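Ferrichrome ABC transporter substrate-binding protein (Staphylococcus pseudintermedius, PDB 5FLY) probably captures iron-loaded hydroxamate siderophores such as ferrichrome at the cell surface and delivers them to an ABC transporter for iron uptake. Local coordinates at residues K167-G172 with G202-V206; I160-F164 with I220-A224; Y108-Y113 with N174-E180. The contacts are given in a common frame with arbitrary orientation. Residues are numbered along the deposited sequence.

Contacts 1 and 2 belong to one mixed sheet of the C-terminal lobe: 158-164 lies between 167-171 and 218-223, and 203-205 forms an edge. Their centres are 10 Å apart, joined by the backbone pair Y169 O - E162 N (2.8 Å) and by Y171 OH - E162 OE1 (2.5 Å), probably both hydrogen bonds. Contact 3, its centre 13 Å from that of contact 1 and 16 Å from that of contact 2, bridges the two lobes. It reaches contact 2 through a salt bridge, R177 NE - E162 OE1 (3.0 Å), and contact 1 where W203 CD1 meets W175 CE2 (3.4 Å). All three touch the same 7PG polyether, which occupies a cleft rich in aromatic side chains.

Contact 1. Residues K167-G172 with G202-V206; sequences KIYAYG and GWTEV. With 7PG (2,5,8,11,14,17,20,23-octaoxapentacosan-25-ol), chain P.
Strands 167-171 and 203-205 run antiparallel, their axes 4.7 Å apart at closest and 159° between directions. A170 and T204 form the hydrogen-bonded pair (A170 N to T204 O 2.8 Å, T204 N to A170 O 2.9 Å), flanked by non-hydrogen-bonded pairs Y169-E205 and Y171-W203; V206 N to I168 O (2.8 Å) and G172 N to G202 O (2.9 Å) extend the register. Y169 and Y171, both chi1 m, share a face with W203, whose p rotamer brings its CZ3 to 3.9 Å from the ring edge of Y169 at CD1, while Y171 CD1 packs on W203 CB (3.7 Å). A170 and T204 point to the other face, where V206 CG2 comes to 3.7 Å from A170 CB. Extended E205 (chi1, chi2 t) turns its OE2 to K167 NZ, a 2.9 Å salt bridge. Y171 OH is hydrogen-bonded to E162 of the neighbouring strand. 7PG O3 lies over a face of Y169, O4 over one of W203. This antiparallel sheet edge supplies an aromatic wall of the ligand pocket.

Contact 2. Residues I160-F164 with I220-A224; sequences IFEDF and ITAKA. With 7PG (2,5,8,11,14,17,20,23-octaoxapentacosan-25-ol), chain P.
This is a parallel strand pair in the mixed C-terminal-lobe sheet of a class III solute-binding protein, with strand 167-171 beyond 160-164 and strand 249-253 beyond 220-223. Strand axes approach to 4.5 Å at 25°, pairing I160 with I220, F161 with T221 and E162 with A222. F161 bonds both ways, its N to I220 O (2.9 Å) and its O to A222 N (2.7 Å), and D163 N continues to A222 O (2.9 Å). I160 and I220 (both chi1 m) share a face with E162 and A222 and pack on helix 179-185; F161 and T221 occupy the other. E162 extends with chi1 and chi2 t, its carboxylate held by Y171, R177 and W258, and OE1 lies 3.9 Å from 7PG C5. At the C-terminal end F164 offers a ring face to the polyether, CE2 3.4 Å from 7PG O2. Between D163 and A224 a water joins the strands, donating to D163 O (2.9 Å) and D163 OD2 (3.1 Å) and accepting from A224 N (2.9 Å).

Contact 3. Residues Y108-Y113 with N174-E180; sequences YAKYNY and NWGRGSE. With 7PG (2,5,8,11,14,17,20,23-octaoxapentacosan-25-ol), chain P.
Y108 turns its ring edge onto the face of the W175 indole in a T-shaped stack, its centroid 5.0 Å from that of the six-membered ring, planes at 80°, with Y108 CE2 3.7 Å from W175 CE3. Its t rotamer also carries OH to N174 O, a 2.9 Å hydrogen bond. Residues 108-110 make a 3-10 turn leading to helix 113-124, whose N-cap N112 accepts from E115 N at OD1. N174, chi1 t, accepts at OD1 from Y113 N (3.0 Å) and from Q184, while a water donates to Y111 O and accepts from N174 ND2, both at 2.8 Å. Y113, chi1 p, presents a ring face to E180, whose CB sits 3.8 Å from the centroid, 11° off the ring normal, in a CH-pi contact. Segment 174-180 folds back through a type I' turn from G176 to S179, with positive phi at R177 and G178; S179 OG accepts from W175 N (3.0 Å) and donates to G176 O (2.7 Å), and E180 OE2 accepts from G176 N (2.8 Å). R177 is held by W175 O (from NH1, 2.9 Å) and by a salt bridge to E162, and its NH2 lies 3.1 Å from 7PG C5. W175 NE1 lies 3.4 Å from 7PG C10, and 7PG O6 is over a face of Y108. Joining the two lobes beside the polyether, the contact lines the interlobe cleft, the ligand site characteristic of class III solute-binding proteins.

Contact 1. Residues K167-G172 with G202-V206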
loop_
_atom_site.group_PDB
_atom_site.type_symbol
_atom_site.label_atom_id
_atom_site.label_comp_id
_atom_site.label_asym_id
_atom_site.label_seq_id
_atom_site.Cartn_x
_atom_site.Cartn_y
_atom_site.Cartn_z
ATOM N N LYS A 167 -7.649 13.710 -11.834
ATOM C CA LYS A 167 -6.486 14.340 -11.244
ATOM C C LYS A 167 -5.276 13.424 -11.361
ATOM O O LYS A 167 -5.407 12.250 -11.711
ATOM C CB LYS A 167 -6.759 14.681 -9.787
ATOM C CG LYS A 167 -7.733 15.828 -9.624
ATOM C CD LYS A 167 -7.842 16.247 -8.182
ATOM C CE LYS A 167 -8.553 17.588 -8.041
ATOM N NZ LYS A 167 -7.855 18.693 -8.781
ATOM N N ILE A 168 -4.101 13.984 -11.099
ATOM C CA ILE A 168 -2.840 13.254 -11.183
ATOM C C ILE A 168 -2.180 13.240 -9.813
ATOM O O ILE A 168 -2.039 14.281 -9.176
ATOM C CB ILE A 168 -1.881 13.888 -12.202
ATOM C CG1 ILE A 168 -2.611 14.107 -13.533
ATOM C CG2 ILE A 168 -0.647 13.010 -12.400
ATOM C CD1 ILE A 168 -1.848 14.909 -14.562
ATOM N N TYR A 169 -1.758 12.056 -9.368
ATOM C CA TYR A 169 -1.026 11.929 -8.111
ATOM C C TYR A 169 0.362 11.333 -8.349
ATOM O O TYR A 169 0.548 10.595 -9.299
ATOM C CB TYR A 169 -1.830 11.071 -7.131
ATOM C CG TYR A 169 -3.176 11.705 -6.852
ATOM C CD1 TYR A 169 -3.309 12.670 -5.862
ATOM C CD2 TYR A 169 -4.288 11.382 -7.614
ATOM C CE1 TYR A 169 -4.518 13.271 -5.613
ATOM C CE2 TYR A 169 -5.506 11.993 -7.383
ATOM C CZ TYR A 169 -5.613 12.933 -6.376
ATOM O OH TYR A 169 -6.826 13.545 -6.125
ATOM N N ALA A 170 1.337 11.687 -7.518
ATOM C CA ALA A 170 2.635 11.009 -7.533
ATOM C C ALA A 170 3.000 10.606 -6.115
ATOM O O ALA A 170 2.557 11.240 -5.155
ATOM C CB ALA A 170 3.717 11.897 -8.148
ATOM N N TYR A 171 3.804 9.558 -5.978
ATOM C CA TYR A 171 4.020 8.938 -4.659
ATOM C C TYR A 171 5.447 8.946 -4.154
ATOM O O TYR A 171 6.405 8.943 -4.935
ATOM C CB TYR A 171 3.479 7.506 -4.704
ATOM C CG TYR A 171 2.014 7.554 -5.005
ATOM C CD1 TYR A 171 1.121 8.005 -4.046
ATOM C CD2 TYR A 171 1.526 7.248 -6.271
ATOM C CE1 TYR A 171 -0.225 8.112 -4.320
ATOM C CE2 TYR A 171 0.179 7.354 -6.552
ATOM C CZ TYR A 171 -0.691 7.785 -5.565
ATOM O OH TYR A 171 -2.036 7.909 -5.805
ATOM N N GLY A 172 5.559 9.044 -2.830
ATOM C CA GLY A 172 6.798 8.802 -2.120
ATOM C C GLY A 172 7.129 7.320 -2.050
ATOM O O GLY A 172 6.518 6.513 -2.747
ATOM N N GLY A 202 4.113 12.209 1.988
ATOM C CA GLY A 202 4.232 10.849 1.472
ATOM C C GLY A 202 3.705 10.658 0.062
ATOM O O GLY A 202 3.886 9.609 -0.544
ATOM N N TRP A 203 3.084 11.706 -0.462
ATOM C CA TRP A 203 2.452 11.694 -1.768
ATOM C C TRP A 203 2.135 13.126 -2.125
ATOM O O TRP A 203 2.177 14.005 -1.257
ATOM C CB TRP A 203 1.164 10.882 -1.748
ATOM C CG TRP A 203 0.154 11.490 -0.808
ATOM C CD1 TRP A 203 0.059 11.285 0.537
ATOM C CD2 TRP A 203 -0.872 12.426 -1.147
ATOM N NE1 TRP A 203 -0.973 12.035 1.060
ATOM C CE2 TRP A 203 -1.566 12.735 0.043
ATOM C CE3 TRP A 203 -1.287 13.019 -2.342
ATOM C CZ2 TRP A 203 -2.643 13.623 0.070
ATOM C CZ3 TRP A 203 -2.366 13.890 -2.315
ATOM C CH2 TRP A 203 -3.026 14.189 -1.112
ATOM N N THR A 204 1.765 13.370 -3.377
ATOM C CA THR A 204 1.294 14.695 -3.752
ATOM C C THR A 204 0.380 14.655 -4.959
ATOM O O THR A 204 0.490 13.775 -5.802
ATOM C CB THR A 204 2.469 15.643 -4.056
ATOM O OG1 THR A 204 1.961 16.969 -4.242
ATOM C CG2 THR A 204 3.249 15.176 -5.290
ATOM N N GLU A 205 -0.537 15.614 -5.029
ATOM C CA GLU A 205 -1.232 15.897 -6.279
ATOM C C GLU A 205 -0.247 16.643 -7.176
ATOM O O GLU A 205 0.546 17.458 -6.698
ATOM C CB GLU A 205 -2.513 16.719 -6.071
ATOM C CG GLU A 205 -3.184 16.994 -7.403
ATOM C CD GLU A 205 -4.557 17.651 -7.332
ATOM O OE1 GLU A 205 -5.108 17.829 -6.216
ATOM O OE2 GLU A 205 -5.080 17.971 -8.427
ATOM N N VAL A 206 -0.297 16.339 -8.466
ATOM C CA VAL A 206 0.578 16.946 -9.472
ATOM C C VAL A 206 -0.292 17.758 -10.418
ATOM O O VAL A 206 -1.126 17.192 -11.109
ATOM C CB VAL A 206 1.373 15.870 -10.261
ATOM C CG1 VAL A 206 2.225 16.494 -11.347
ATOM C CG2 VAL A 206 2.251 15.055 -9.325
HETATM C C2 7PG P . -7.579 3.734 -2.045
HETATM O O1 7PG P . -8.077 4.067 -3.312
HETATM C C3 7PG P . -7.345 5.073 -3.950
HETATM C C4 7PG P . -8.066 6.411 -3.816
HETATM O O2 7PG P . -7.565 7.346 -4.733
HETATM C C5 7PG P . -6.179 7.520 -4.693
HETATM C C6 7PG P . -5.789 8.973 -4.945
HETATM O O3 7PG P . -4.654 9.289 -4.184
HETATM C C7 7PG P . -4.885 9.707 -2.867
HETATM C C8 7PG P . -3.561 9.693 -2.097
HETATM O O4 7PG P . -3.723 9.968 -0.728
HETATM C C9 7PG P . -4.564 9.085 -0.053
HETATM C C10 7PG P . -4.234 8.937 1.434
HETATM O O5 7PG P . -4.580 7.622 1.790
HETATM C C11 7PG P . -4.106 7.127 3.013
HETATM C C12 7PG P . -4.096 5.596 2.963
HETATM O O6 7PG P . -2.788 5.107 3.125
HETATM C C13 7PG P . -2.086 4.742 1.968
HETATM C C14 7PG P . -2.693 3.483 1.358
HETATM O O7 7PG P . -1.655 2.633 0.964
HETATM C C15 7PG P . -1.965 1.265 0.985
HETATM O O HOH W 1 -3.874 16.894 -10.803
#

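Contact 2. Residues I160-F164 with I220-A224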
loop_
_atom_site.group_PDB
_atom_site.type_symbol
_atom_site.label_atom_id
_atom_site.label_comp_id
_atom_site.label_asym_id
_atom_site.label_seq_id
_atom_site.Cartn_x
_atom_site.Cartn_y
_atom_site.Cartn_z
ATOM N N ILE A 160 6.117 7.243 -10.287
ATOM C CA ILE A 160 4.774 6.671 -10.309
ATOM C C ILE A 160 3.759 7.792 -10.334
ATOM O O ILE A 160 3.677 8.584 -9.388
ATOM C CB ILE A 160 4.472 5.763 -9.083
ATOM C CG1 ILE A 160 5.573 4.725 -8.864
ATOM C CG2 ILE A 160 3.129 5.073 -9.265
ATOM C CD1 ILE A 160 5.566 4.142 -7.480
ATOM N N PHE A 161 3.012 7.867 -11.426
ATOM C CA PHE A 161 1.820 8.699 -11.487
ATOM C C PHE A 161 0.565 7.840 -11.310
ATOM O O PHE A 161 0.537 6.666 -11.706
ATOM C CB PHE A 161 1.738 9.449 -12.805
ATOM C CG PHE A 161 2.823 10.494 -13.001
ATOM C CD1 PHE A 161 2.998 11.551 -12.107
ATOM C CD2 PHE A 161 3.647 10.427 -14.115
ATOM C CE1 PHE A 161 3.995 12.510 -12.329
ATOM C CE2 PHE A 161 4.639 11.371 -14.336
ATOM C CZ PHE A 161 4.811 12.417 -13.446
ATOM N N GLU A 162 -0.466 8.408 -10.689
ATOM C CA GLU A 162 -1.788 7.782 -10.736
ATOM C C GLU A 162 -2.809 8.742 -11.313
ATOM O O GLU A 162 -2.898 9.899 -10.897
ATOM C CB GLU A 162 -2.257 7.318 -9.353
ATOM C CG GLU A 162 -3.696 6.786 -9.368
ATOM C CD GLU A 162 -4.118 6.112 -8.080
ATOM O OE1 GLU A 162 -3.372 6.190 -7.071
ATOM O OE2 GLU A 162 -5.206 5.499 -8.083
ATOM N N ASP A 163 -3.569 8.222 -12.271
ATOM C CA ASP A 163 -4.713 8.888 -12.889
ATOM C C ASP A 163 -5.964 8.492 -12.095
ATOM O O ASP A 163 -6.384 7.334 -12.112
ATOM C CB ASP A 163 -4.783 8.476 -14.377
ATOM C CG ASP A 163 -6.129 8.773 -15.040
ATOM O OD1 ASP A 163 -6.658 9.889 -14.874
ATOM O OD2 ASP A 163 -6.635 7.883 -15.775
ATOM N N PHE A 164 -6.529 9.440 -11.348
ATOM C CA PHE A 164 -7.667 9.146 -10.494
ATOM C C PHE A 164 -8.597 10.348 -10.407
ATOM O O PHE A 164 -8.160 11.441 -10.060
ATOM C CB PHE A 164 -7.207 8.748 -9.090
ATOM C CG PHE A 164 -8.342 8.447 -8.160
ATOM C CD1 PHE A 164 -8.950 7.210 -8.180
ATOM C CD2 PHE A 164 -8.821 9.417 -7.282
ATOM C CE1 PHE A 164 -10.007 6.928 -7.343
ATOM C CE2 PHE A 164 -9.884 9.132 -6.431
ATOM C CZ PHE A 164 -10.468 7.888 -6.461
ATOM N N ILE A 220 5.726 5.054 -14.667
ATOM C CA ILE A 220 4.658 4.100 -14.493
ATOM C C ILE A 220 3.406 4.865 -14.138
ATOM O O ILE A 220 3.423 5.675 -13.214
ATOM C CB ILE A 220 4.991 3.074 -13.417
ATOM C CG1 ILE A 220 6.247 2.284 -13.823
ATOM C CG2 ILE A 220 3.788 2.156 -13.173
ATOM C CD1 ILE A 220 6.826 1.444 -12.700
ATOM N N THR A 221 2.338 4.614 -14.900
ATOM C CA THR A 221 1.033 5.224 -14.656
ATOM C C THR A 221 0.031 4.190 -14.142
ATOM O O THR A 221 -0.309 3.228 -14.829
ATOM C CB THR A 221 0.481 5.888 -15.922
ATOM O OG1 THR A 221 1.375 6.932 -16.311
ATOM C CG2 THR A 221 -0.927 6.477 -15.682
ATOM N N ALA A 222 -0.424 4.409 -12.917
ATOM C CA ALA A 222 -1.472 3.596 -12.323
ATOM C C ALA A 222 -2.817 4.178 -12.709
ATOM O O ALA A 222 -3.067 5.356 -12.462
ATOM C CB ALA A 222 -1.325 3.543 -10.826
ATOM N N LYS A 223 -3.655 3.365 -13.337
ATOM C CA LYS A 223 -4.973 3.817 -13.771
ATOM C C LYS A 223 -5.964 2.673 -13.771
ATOM O O LYS A 223 -5.589 1.495 -13.740
ATOM C CB LYS A 223 -4.907 4.436 -15.165
ATOM C CG LYS A 223 -4.451 3.465 -16.256
ATOM C CD LYS A 223 -4.456 4.117 -17.641
ATOM C CE LYS A 223 -5.876 4.342 -18.153
ATOM N NZ LYS A 223 -6.550 3.074 -18.528
ATOM N N ALA A 224 -7.240 3.028 -13.789
ATOM C CA ALA A 224 -8.279 2.014 -13.894
ATOM C C ALA A 224 -8.250 1.358 -15.260
ATOM O O ALA A 224 -8.041 2.001 -16.277
ATOM C CB ALA A 224 -9.641 2.616 -13.635
HETATM C C2 7PG P . -7.579 3.734 -2.045
HETATM O O1 7PG P . -8.077 4.067 -3.312
HETATM C C3 7PG P . -7.345 5.073 -3.950
HETATM C C4 7PG P . -8.066 6.411 -3.816
HETATM O O2 7PG P . -7.565 7.346 -4.733
HETATM C C5 7PG P . -6.179 7.520 -4.693
HETATM C C6 7PG P . -5.789 8.973 -4.945
HETATM O O3 7PG P . -4.654 9.289 -4.184
HETATM C C7 7PG P . -4.885 9.707 -2.867
HETATM C C8 7PG P . -3.561 9.693 -2.097
HETATM O O4 7PG P . -3.723 9.968 -0.728
HETATM C C9 7PG P . -4.564 9.085 -0.053
HETATM C C10 7PG P . -4.234 8.937 1.434
HETATM O O5 7PG P . -4.580 7.622 1.790
HETATM C C11 7PG P . -4.106 7.127 3.013
HETATM C C12 7PG P . -4.096 5.596 2.963
HETATM O O6 7PG P . -2.788 5.107 3.125
HETATM C C13 7PG P . -2.086 4.742 1.968
HETATM C C14 7PG P . -2.693 3.483 1.358
HETATM O O7 7PG P . -1.655 2.633 0.964
HETATM C C15 7PG P . -1.965 1.265 0.985
HETATM O O HOH W 2 -8.003 5.805 -13.907
#

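Contact 3. Residues Y108-Y113 with N174-E180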
loop_
_atom_site.group_PDB
_atom_site.type_symbol
_atom_site.label_atom_id
_atom_site.label_comp_id
_atom_site.label_asym_id
_atom_site.label_seq_id
_atom_site.Cartn_x
_atom_site.Cartn_y
_atom_site.Cartn_z
ATOM N N TYR A 108 -1.003 5.755 9.753
ATOM C CA TYR A 108 -0.419 4.956 8.676
ATOM C C TYR A 108 1.065 5.257 8.427
ATOM O O TYR A 108 1.901 4.346 8.367
ATOM C CB TYR A 108 -1.196 5.176 7.379
ATOM C CG TYR A 108 -0.452 4.619 6.196
ATOM C CD1 TYR A 108 -0.420 3.256 5.981
ATOM C CD2 TYR A 108 0.263 5.449 5.333
ATOM C CE1 TYR A 108 0.280 2.718 4.933
ATOM C CE2 TYR A 108 0.981 4.920 4.276
ATOM C CZ TYR A 108 0.981 3.550 4.083
ATOM O OH TYR A 108 1.675 2.990 3.038
ATOM N N ALA A 109 1.393 6.538 8.304
ATOM C CA ALA A 109 2.726 6.941 7.873
ATOM C C ALA A 109 3.846 6.620 8.869
ATOM O O ALA A 109 5.023 6.730 8.521
ATOM C CB ALA A 109 2.737 8.431 7.553
ATOM N N LYS A 110 3.500 6.201 10.085
ATOM C CA LYS A 110 4.515 5.878 11.092
ATOM C C LYS A 110 5.179 4.512 10.895
ATOM O O LYS A 110 6.164 4.208 11.571
ATOM C CB LYS A 110 3.898 5.939 12.490
ATOM C CG LYS A 110 3.466 7.320 12.906
ATOM C CD LYS A 110 4.651 8.248 13.003
ATOM C CE LYS A 110 4.243 9.640 13.433
ATOM N NZ LYS A 110 5.459 10.490 13.546
ATOM N N TYR A 111 4.652 3.707 9.976
ATOM C CA TYR A 111 5.190 2.369 9.693
ATOM C C TYR A 111 5.547 2.219 8.217
ATOM O O TYR A 111 4.699 2.451 7.351
ATOM C CB TYR A 111 4.174 1.271 10.047
ATOM C CG TYR A 111 3.828 1.168 11.517
ATOM C CD1 TYR A 111 2.843 1.962 12.086
ATOM C CD2 TYR A 111 4.493 0.262 12.335
ATOM C CE1 TYR A 111 2.537 1.857 13.436
ATOM C CE2 TYR A 111 4.186 0.147 13.679
ATOM C CZ TYR A 111 3.209 0.948 14.222
ATOM O OH TYR A 111 2.902 0.813 15.567
ATOM N N ASN A 112 6.781 1.812 7.919
ATOM C CA ASN A 112 7.064 1.390 6.550
ATOM C C ASN A 112 6.410 0.027 6.367
ATOM O O ASN A 112 5.908 -0.563 7.323
ATOM C CB ASN A 112 8.570 1.379 6.225
ATOM C CG ASN A 112 9.349 0.262 6.919
ATOM O OD1 ASN A 112 8.924 -0.888 6.989
ATOM N ND2 ASN A 112 10.529 0.608 7.417
ATOM N N TYR A 113 6.384 -0.459 5.135
ATOM C CA TYR A 113 5.544 -1.598 4.795
ATOM C C TYR A 113 5.963 -2.895 5.479
ATOM O O TYR A 113 5.125 -3.752 5.728
ATOM C CB TYR A 113 5.509 -1.765 3.272
ATOM C CG TYR A 113 6.717 -2.389 2.621
ATOM C CD1 TYR A 113 7.936 -1.725 2.546
ATOM C CD2 TYR A 113 6.603 -3.618 2.004
ATOM C CE1 TYR A 113 9.032 -2.315 1.929
ATOM C CE2 TYR A 113 7.672 -4.206 1.385
ATOM C CZ TYR A 113 8.881 -3.551 1.335
ATOM O OH TYR A 113 9.929 -4.182 0.692
ATOM N N ASN A 174 6.616 4.996 0.193
ATOM C CA ASN A 174 5.778 4.064 0.954
ATOM C C ASN A 174 4.317 4.511 0.978
ATOM O O ASN A 174 3.748 4.725 2.055
ATOM C CB ASN A 174 6.341 3.928 2.391
ATOM C CG ASN A 174 5.972 2.605 3.068
ATOM O OD1 ASN A 174 6.788 1.684 3.136
ATOM N ND2 ASN A 174 4.770 2.529 3.615
ATOM N N TRP A 175 3.703 4.637 -0.200
ATOM C CA TRP A 175 2.285 4.984 -0.279
ATOM C C TRP A 175 1.526 4.082 -1.258
ATOM O O TRP A 175 0.581 4.509 -1.921
ATOM C CB TRP A 175 2.124 6.456 -0.658
ATOM C CG TRP A 175 0.946 7.070 0.034
ATOM C CD1 TRP A 175 -0.336 7.123 -0.421
ATOM C CD2 TRP A 175 0.937 7.668 1.336
ATOM N NE1 TRP A 175 -1.144 7.737 0.514
ATOM C CE2 TRP A 175 -0.386 8.083 1.597
ATOM C CE3 TRP A 175 1.922 7.918 2.290
ATOM C CZ2 TRP A 175 -0.746 8.722 2.780
ATOM C CZ3 TRP A 175 1.563 8.559 3.458
ATOM C CH2 TRP A 175 0.237 8.941 3.694
ATOM N N GLY A 176 1.926 2.818 -1.329
ATOM C CA GLY A 176 1.296 1.892 -2.245
ATOM C C GLY A 176 1.608 2.240 -3.684
ATOM O O GLY A 176 2.602 2.899 -3.965
ATOM N N ARG A 177 0.759 1.757 -4.584
ATOM C CA ARG A 177 0.914 1.935 -6.019
ATOM C C ARG A 177 2.272 1.441 -6.512
ATOM O O ARG A 177 2.821 1.977 -7.471
ATOM C CB ARG A 177 0.707 3.404 -6.398
ATOM C CG ARG A 177 -0.701 3.897 -6.177
ATOM C CD ARG A 177 -0.944 4.343 -4.748
ATOM N NE ARG A 177 -2.273 4.936 -4.606
ATOM C CZ ARG A 177 -2.893 5.122 -3.447
ATOM N NH1 ARG A 177 -2.324 4.765 -2.306
ATOM N NH2 ARG A 177 -4.099 5.666 -3.436
ATOM N N GLY A 178 2.795 0.404 -5.867
ATOM C CA GLY A 178 4.075 -0.154 -6.269
ATOM C C GLY A 178 5.302 0.543 -5.701
ATOM O O GLY A 178 6.423 0.096 -5.926
ATOM N N SER A 179 5.102 1.619 -4.944
ATOM C CA SER A 179 6.220 2.403 -4.431
ATOM C C SER A 179 7.137 1.573 -3.529
ATOM O O SER A 179 8.361 1.676 -3.622
ATOM C CB SER A 179 5.710 3.641 -3.680
ATOM O OG SER A 179 4.923 3.286 -2.560
ATOM N N GLU A 180 6.554 0.734 -2.679
ATOM C CA GLU A 180 7.366 -0.083 -1.787
ATOM C C GLU A 180 8.236 -1.040 -2.591
ATOM O O GLU A 180 9.429 -1.180 -2.317
ATOM C CB GLU A 180 6.480 -0.841 -0.815
ATOM C CG GLU A 180 5.714 0.083 0.116
ATOM C CD GLU A 180 4.415 0.626 -0.462
ATOM O OE1 GLU A 180 4.007 0.238 -1.588
ATOM O OE2 GLU A 180 3.789 1.441 0.262
HETATM C C2 7PG P . -7.579 3.734 -2.045
HETATM O O1 7PG P . -8.077 4.067 -3.312
HETATM C C3 7PG P . -7.345 5.073 -3.950
HETATM C C4 7PG P . -8.066 6.411 -3.816
HETATM O O2 7PG P . -7.565 7.346 -4.733
HETATM C C5 7PG P . -6.179 7.520 -4.693
HETATM C C6 7PG P . -5.789 8.973 -4.945
HETATM O O3 7PG P . -4.654 9.289 -4.184
HETATM C C7 7PG P . -4.885 9.707 -2.867
HETATM C C8 7PG P . -3.561 9.693 -2.097
HETATM O O4 7PG P . -3.723 9.968 -0.728
HETATM C C9 7PG P . -4.564 9.085 -0.053
HETATM C C10 7PG P . -4.234 8.937 1.434
HETATM O O5 7PG P . -4.580 7.622 1.790
HETATM C C11 7PG P . -4.106 7.127 3.013
HETATM C C12 7PG P . -4.096 5.596 2.963
HETATM O O6 7PG P . -2.788 5.107 3.125
HETATM C C13 7PG P . -2.086 4.742 1.968
HETATM C C14 7PG P . -2.693 3.483 1.358
HETATM O O7 7PG P . -1.655 2.633 0.964
HETATM C C15 7PG P . -1.965 1.265 0.985
HETATM O O HOH W 3 3.436 0.911 5.419
#